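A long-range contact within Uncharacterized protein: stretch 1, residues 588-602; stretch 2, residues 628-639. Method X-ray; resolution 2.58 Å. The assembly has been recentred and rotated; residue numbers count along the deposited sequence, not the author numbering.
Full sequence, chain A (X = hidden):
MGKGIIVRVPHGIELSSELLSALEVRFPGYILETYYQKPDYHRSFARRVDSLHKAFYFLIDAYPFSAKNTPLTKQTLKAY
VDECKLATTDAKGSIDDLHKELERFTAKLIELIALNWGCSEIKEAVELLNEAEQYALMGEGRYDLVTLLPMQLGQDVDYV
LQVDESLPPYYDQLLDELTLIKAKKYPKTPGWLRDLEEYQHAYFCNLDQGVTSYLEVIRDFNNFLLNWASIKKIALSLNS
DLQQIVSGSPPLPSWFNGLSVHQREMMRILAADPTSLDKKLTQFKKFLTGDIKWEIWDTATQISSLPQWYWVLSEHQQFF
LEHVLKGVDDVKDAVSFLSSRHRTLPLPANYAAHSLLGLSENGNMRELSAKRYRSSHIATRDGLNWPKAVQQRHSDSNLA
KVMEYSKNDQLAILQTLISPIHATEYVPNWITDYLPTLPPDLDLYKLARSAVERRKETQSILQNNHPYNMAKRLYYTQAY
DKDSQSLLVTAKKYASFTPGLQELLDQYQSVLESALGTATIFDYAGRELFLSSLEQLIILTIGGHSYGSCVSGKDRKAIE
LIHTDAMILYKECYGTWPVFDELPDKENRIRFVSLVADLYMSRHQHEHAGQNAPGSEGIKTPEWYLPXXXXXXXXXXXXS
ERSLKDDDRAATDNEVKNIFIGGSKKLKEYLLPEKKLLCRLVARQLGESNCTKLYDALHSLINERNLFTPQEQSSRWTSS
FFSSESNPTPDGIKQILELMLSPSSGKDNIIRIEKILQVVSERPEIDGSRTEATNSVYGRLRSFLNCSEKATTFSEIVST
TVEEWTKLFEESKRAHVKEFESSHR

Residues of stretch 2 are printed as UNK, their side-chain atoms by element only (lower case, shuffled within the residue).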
# COMPACT_ATOMS: atom_id res chain seq x y z
N ASN A 588 -18.78 -35.36 -15.55
CA ASN A 588 -18.11 -34.21 -16.15
C ASN A 588 -17.86 -32.97 -15.26
O ASN A 588 -16.83 -32.28 -15.39
CB ASN A 588 -18.95 -33.71 -17.30
CG ASN A 588 -18.86 -34.58 -18.53
OD1 ASN A 588 -18.16 -35.62 -18.58
ND2 ASN A 588 -19.58 -34.16 -19.54
N ARG A 589 -18.84 -32.63 -14.44
CA ARG A 589 -18.70 -31.48 -13.57
C ARG A 589 -17.76 -31.85 -12.45
O ARG A 589 -16.96 -31.02 -12.06
CB ARG A 589 -20.05 -31.04 -13.03
CG ARG A 589 -20.06 -29.87 -12.07
CD ARG A 589 -19.61 -28.55 -12.68
NE ARG A 589 -19.55 -27.52 -11.64
CZ ARG A 589 -19.01 -26.33 -11.80
NH1 ARG A 589 -18.52 -25.92 -12.96
NH2 ARG A 589 -18.97 -25.51 -10.78
N ILE A 590 -17.82 -33.10 -11.99
CA ILE A 590 -17.03 -33.55 -10.86
C ILE A 590 -15.58 -33.47 -11.22
O ILE A 590 -14.75 -33.10 -10.39
CB ILE A 590 -17.40 -34.99 -10.40
CG1 ILE A 590 -18.59 -34.96 -9.43
CG2 ILE A 590 -16.28 -35.70 -9.65
CD1 ILE A 590 -19.32 -36.30 -9.38
N ARG A 591 -15.28 -33.79 -12.46
CA ARG A 591 -13.90 -33.81 -12.93
C ARG A 591 -13.26 -32.47 -13.17
O ARG A 591 -12.02 -32.33 -13.13
CB ARG A 591 -13.85 -34.55 -14.22
CG ARG A 591 -13.92 -36.03 -14.00
CD ARG A 591 -14.20 -36.62 -15.35
NE ARG A 591 -13.94 -38.04 -15.39
CZ ARG A 591 -14.17 -38.77 -16.47
NH1 ARG A 591 -14.66 -38.20 -17.58
NH2 ARG A 591 -13.90 -40.06 -16.43
N PHE A 592 -14.12 -31.52 -13.48
CA PHE A 592 -13.72 -30.15 -13.62
C PHE A 592 -13.46 -29.57 -12.23
O PHE A 592 -12.42 -28.97 -11.97
CB PHE A 592 -14.79 -29.37 -14.40
CG PHE A 592 -14.46 -27.92 -14.60
CD1 PHE A 592 -13.34 -27.57 -15.32
CD2 PHE A 592 -15.22 -26.91 -14.02
CE1 PHE A 592 -12.99 -26.25 -15.49
CE2 PHE A 592 -14.88 -25.58 -14.19
CZ PHE A 592 -13.76 -25.25 -14.95
N VAL A 593 -14.42 -29.79 -11.34
CA VAL A 593 -14.30 -29.34 -9.97
C VAL A 593 -13.01 -29.86 -9.36
O VAL A 593 -12.32 -29.15 -8.62
CB VAL A 593 -15.53 -29.74 -9.14
CG1 VAL A 593 -15.37 -29.41 -7.65
CG2 VAL A 593 -16.76 -28.99 -9.64
N SER A 594 -12.65 -31.09 -9.68
CA SER A 594 -11.42 -31.63 -9.14
C SER A 594 -10.17 -30.84 -9.59
O SER A 594 -9.26 -30.56 -8.79
CB SER A 594 -11.26 -33.10 -9.53
OG SER A 594 -10.33 -33.71 -8.66
N LEU A 595 -10.15 -30.48 -10.88
CA LEU A 595 -9.08 -29.69 -11.44
C LEU A 595 -9.05 -28.31 -10.83
O LEU A 595 -7.99 -27.88 -10.41
CB LEU A 595 -9.21 -29.57 -12.96
CG LEU A 595 -8.90 -30.88 -13.69
CD1 LEU A 595 -9.55 -30.88 -15.07
CD2 LEU A 595 -7.40 -31.14 -13.76
N VAL A 596 -10.20 -27.64 -10.76
CA VAL A 596 -10.22 -26.33 -10.12
C VAL A 596 -9.71 -26.38 -8.70
O VAL A 596 -8.85 -25.57 -8.29
CB VAL A 596 -11.61 -25.71 -10.04
CG1 VAL A 596 -11.52 -24.40 -9.27
CG2 VAL A 596 -12.08 -25.38 -11.44
N ALA A 597 -10.26 -27.31 -7.93
CA ALA A 597 -9.87 -27.44 -6.54
C ALA A 597 -8.37 -27.72 -6.46
O ALA A 597 -7.66 -27.13 -5.65
CB ALA A 597 -10.69 -28.54 -5.85
N ASP A 598 -7.86 -28.58 -7.33
CA ASP A 598 -6.40 -28.87 -7.32
C ASP A 598 -5.55 -27.65 -7.54
O ASP A 598 -4.51 -27.48 -6.88
CB ASP A 598 -6.02 -29.89 -8.41
CG ASP A 598 -6.31 -31.30 -7.99
OD1 ASP A 598 -6.59 -31.54 -6.81
OD2 ASP A 598 -6.27 -32.18 -8.88
N LEU A 599 -5.97 -26.83 -8.52
CA LEU A 599 -5.21 -25.65 -8.88
C LEU A 599 -5.27 -24.64 -7.74
O LEU A 599 -4.25 -24.13 -7.32
CB LEU A 599 -5.70 -25.06 -10.19
CG LEU A 599 -5.33 -25.89 -11.45
CD1 LEU A 599 -5.87 -25.20 -12.67
CD2 LEU A 599 -3.85 -26.07 -11.67
N TYR A 600 -6.48 -24.41 -7.22
CA TYR A 600 -6.68 -23.48 -6.14
C TYR A 600 -5.84 -23.92 -4.97
O TYR A 600 -5.11 -23.14 -4.41
CB TYR A 600 -8.17 -23.38 -5.78
CG TYR A 600 -8.46 -22.35 -4.71
CD1 TYR A 600 -8.23 -22.64 -3.37
CD2 TYR A 600 -8.95 -21.09 -5.05
CE1 TYR A 600 -8.47 -21.72 -2.40
CE2 TYR A 600 -9.17 -20.14 -4.09
CZ TYR A 600 -8.93 -20.46 -2.76
OH TYR A 600 -9.15 -19.52 -1.79
N MSE A 601 -5.88 -25.20 -4.63
CA MSE A 601 -5.10 -25.68 -3.47
C MSE A 601 -3.61 -25.79 -3.68
O MSE A 601 -2.90 -25.96 -2.74
CB MSE A 601 -5.63 -27.02 -3.02
CG MSE A 601 -7.05 -26.84 -2.46
SE MSE A 601 -7.95 -28.53 -1.98
CE MSE A 601 -6.60 -29.15 -0.70
N SER A 602 -3.11 -25.72 -4.90
CA SER A 602 -1.67 -25.67 -5.10
C SER A 602 -1.15 -24.40 -4.45
O SER A 602 0.02 -24.32 -3.99
CB SER A 602 -1.32 -25.67 -6.58
OG SER A 602 -1.80 -24.51 -7.23
N UNK A 628 -20.70 -22.85 -5.66
CA UNK A 628 -20.85 -23.61 -4.43
C UNK A 628 -20.11 -24.95 -4.43
O UNK A 628 -19.49 -25.31 -3.43
o UNK A 628 -21.83 -24.06 -1.10
o UNK A 628 -21.07 -21.94 -1.35
c UNK A 628 -22.33 -23.76 -4.01
c UNK A 628 -21.82 -22.93 -1.68
c UNK A 628 -22.74 -22.79 -2.91
N UNK A 629 -20.17 -25.71 -5.52
CA UNK A 629 -19.59 -27.06 -5.50
C UNK A 629 -18.06 -27.09 -5.44
O UNK A 629 -17.49 -27.99 -4.82
o UNK A 629 -19.68 -26.14 -8.07
c UNK A 629 -20.11 -27.97 -6.61
o UNK A 629 -20.41 -28.03 -9.04
c UNK A 629 -20.06 -27.33 -8.02
N UNK A 630 -17.42 -26.08 -6.01
CA UNK A 630 -15.96 -25.93 -5.92
C UNK A 630 -15.51 -25.51 -4.52
O UNK A 630 -14.59 -26.06 -3.92
c UNK A 630 -15.58 -24.33 -9.43
c UNK A 630 -13.96 -24.66 -6.74
c UNK A 630 -15.71 -25.39 -8.35
c UNK A 630 -15.45 -24.90 -6.92
N UNK A 631 -16.20 -24.52 -3.99
CA UNK A 631 -15.92 -24.06 -2.66
C UNK A 631 -16.10 -25.23 -1.69
O UNK A 631 -15.24 -25.48 -0.86
c UNK A 631 -16.83 -22.88 -2.29
N UNK A 632 -17.20 -25.94 -1.83
CA UNK A 632 -17.48 -27.09 -0.95
C UNK A 632 -16.46 -28.22 -1.04
O UNK A 632 -16.08 -28.80 -0.06
c UNK A 632 -18.88 -27.63 -1.22
N UNK A 633 -16.02 -28.51 -2.24
CA UNK A 633 -14.99 -29.51 -2.41
C UNK A 633 -13.68 -29.09 -1.74
O UNK A 633 -13.03 -29.91 -1.08
c UNK A 633 -14.77 -29.75 -3.91
o UNK A 633 -13.09 -33.05 -3.93
c UNK A 633 -13.96 -32.17 -3.78
c UNK A 633 -13.66 -30.76 -4.25
o UNK A 633 -15.08 -32.41 -3.27
N UNK A 634 -13.29 -27.81 -1.89
CA UNK A 634 -12.06 -27.33 -1.25
C UNK A 634 -12.19 -27.42 0.26
O UNK A 634 -11.27 -27.91 0.96
c UNK A 634 -11.76 -25.89 -1.61
c UNK A 634 -11.62 -24.42 -3.71
c UNK A 634 -10.58 -25.38 -0.78
c UNK A 634 -11.42 -25.80 -3.10
N UNK A 635 -13.34 -26.94 0.77
CA UNK A 635 -13.63 -26.96 2.19
C UNK A 635 -13.52 -28.35 2.76
O UNK A 635 -12.99 -28.53 3.85
c UNK A 635 -16.60 -24.53 2.94
n UNK A 635 -18.67 -22.64 0.56
c UNK A 635 -18.23 -23.65 1.31
n UNK A 635 -17.16 -23.50 2.08
c UNK A 635 -15.14 -24.86 2.65
n UNK A 635 -18.85 -24.80 1.24
c UNK A 635 -15.02 -26.39 2.49
N UNK A 636 -14.02 -29.33 2.04
CA UNK A 636 -14.08 -30.68 2.56
C UNK A 636 -12.72 -31.34 2.39
O UNK A 636 -12.23 -31.99 3.29
c UNK A 636 -17.85 -31.63 1.88
c UNK A 636 -16.62 -30.89 2.39
c UNK A 636 -18.00 -31.59 0.35
n UNK A 636 -19.25 -32.27 -0.10
c UNK A 636 -15.25 -31.46 1.92
N UNK A 637 -12.05 -31.10 1.29
CA UNK A 637 -10.69 -31.62 1.19
C UNK A 637 -9.75 -31.17 2.34
O UNK A 637 -8.85 -31.93 2.77
c UNK A 637 -10.54 -32.02 -1.33
n UNK A 637 -10.29 -31.98 -3.84
c UNK A 637 -9.87 -31.46 -2.55
c UNK A 637 -9.59 -31.81 -4.95
n UNK A 637 -8.43 -31.18 -4.90
n UNK A 637 -10.03 -32.29 -6.11
c UNK A 637 -10.09 -31.19 -0.15
N UNK A 638 -9.95 -29.93 2.82
CA UNK A 638 -9.17 -29.39 3.93
C UNK A 638 -9.81 -29.63 5.29
O UNK A 638 -9.22 -29.27 6.30
c UNK A 638 -6.68 -27.79 2.82
c UNK A 638 -8.26 -26.00 2.26
c UNK A 638 -8.99 -27.89 3.72
c UNK A 638 -8.12 -27.48 2.53
N UNK A 639 -11.00 -30.21 5.29
CA UNK A 639 -11.78 -30.55 6.45
C UNK A 639 -12.16 -29.34 7.29
O UNK A 639 -12.35 -29.48 8.48
o UNK A 639 -13.12 -32.72 7.81
c UNK A 639 -11.02 -31.60 7.31
c UNK A 639 -11.96 -32.45 8.22
o UNK A 639 -11.53 -32.81 9.35

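Position 628 carries three carbons, the third bearing two oxygens, and points away from the first helix: Glu 628, a carboxylate suited to an exposed site. Position 629 has two carbons, the second bearing two oxygens, and points toward stretch 1, where its oxygens meet the guanidinium of Arg 589. It is Asp 629. Two hydrogen bonds form the salt bridge, Arg 589 NE to Asp 629 OD2 at 2.8 Å and Arg 589 NH2 to Asp 629 OD1 at 2.9 Å, both nearly straight, so the short acid fits the edge of the guanidinium.

Position 630 has four carbons, forked at the first, with one arm two carbons long, lying against Val 593 and Val 596. This is Ile 630; its CG2 lies 3.5 Å from Val 596 CG1, a close apolar fit in a buried place. Positions 631 and 632 have one carbon each and do not touch stretch 1. They are Ala 631, directed away, and Ala 632, directed sideways; alanine keeps the helix going where no partner on stretch 1 is in reach.

Position 633 has three carbons, the third bearing two oxygens, and its first carbon, CB, lies 3.8 Å from Val 593 CG1. It is Glu 633, whose aliphatic part packs on the first helix. Position 634 repeats the four-carbon fork of Ile 630, touching Ala 597, Tyr 600 and Met 601: Ile 634. Its CD1 sits over one face of the Tyr 600 ring, 4.2 Å from the centroid, a CH-pi contact.

Position 635 shows three carbons, a nitrogen, and a carbon with two more nitrogens, pointing away. It is Arg 635, which turns back to Glu 628 in a salt bridge (Arg 635 NH2 to Glu 628 OE2, 3.1 Å). Position 636, four carbons in a row ending in nitrogen, is Lys 636, free of stretch 1, its charged end left on an exposed site.

Position 637 has the same atoms as Arg 635 but points toward stretch 1, its side chain sitting among Ser 594, Ala 597, Asp 598 and Met 601: Arg 637. Its NH1 donates to Asp 598 OD1 at 2.7 Å in a salt bridge, its NH2 to Ser 594 O at 3.3 Å, and its NE to Glu 633 OE2 at 3.0 Å, while Ala 597 CB covers one face of the guanidinium.

Position 638, four carbons forked at the second, meets the selenomethionine Met 601: Leu 638, which offers an apolar branch, CD2, 3.8 Å from Met 601 CE. Position 639, two carbons with two oxygens on the second, is Asp 639, polar at an exposed site; its positive phi belongs to a Schellman motif, which its type does not explain.

The helices cross at -58°, their axes 9.3 Å apart at closest approach. Small Val 593 and Ala 597 face the two isoleucines; the Arg 589 to Asp 629 salt bridge closes one end of this apolar seam, and the Asp 598 to Arg 637 bridge lies beside Ala 597.

Stretch 2 (628-639) EDIAAEIRKRLD
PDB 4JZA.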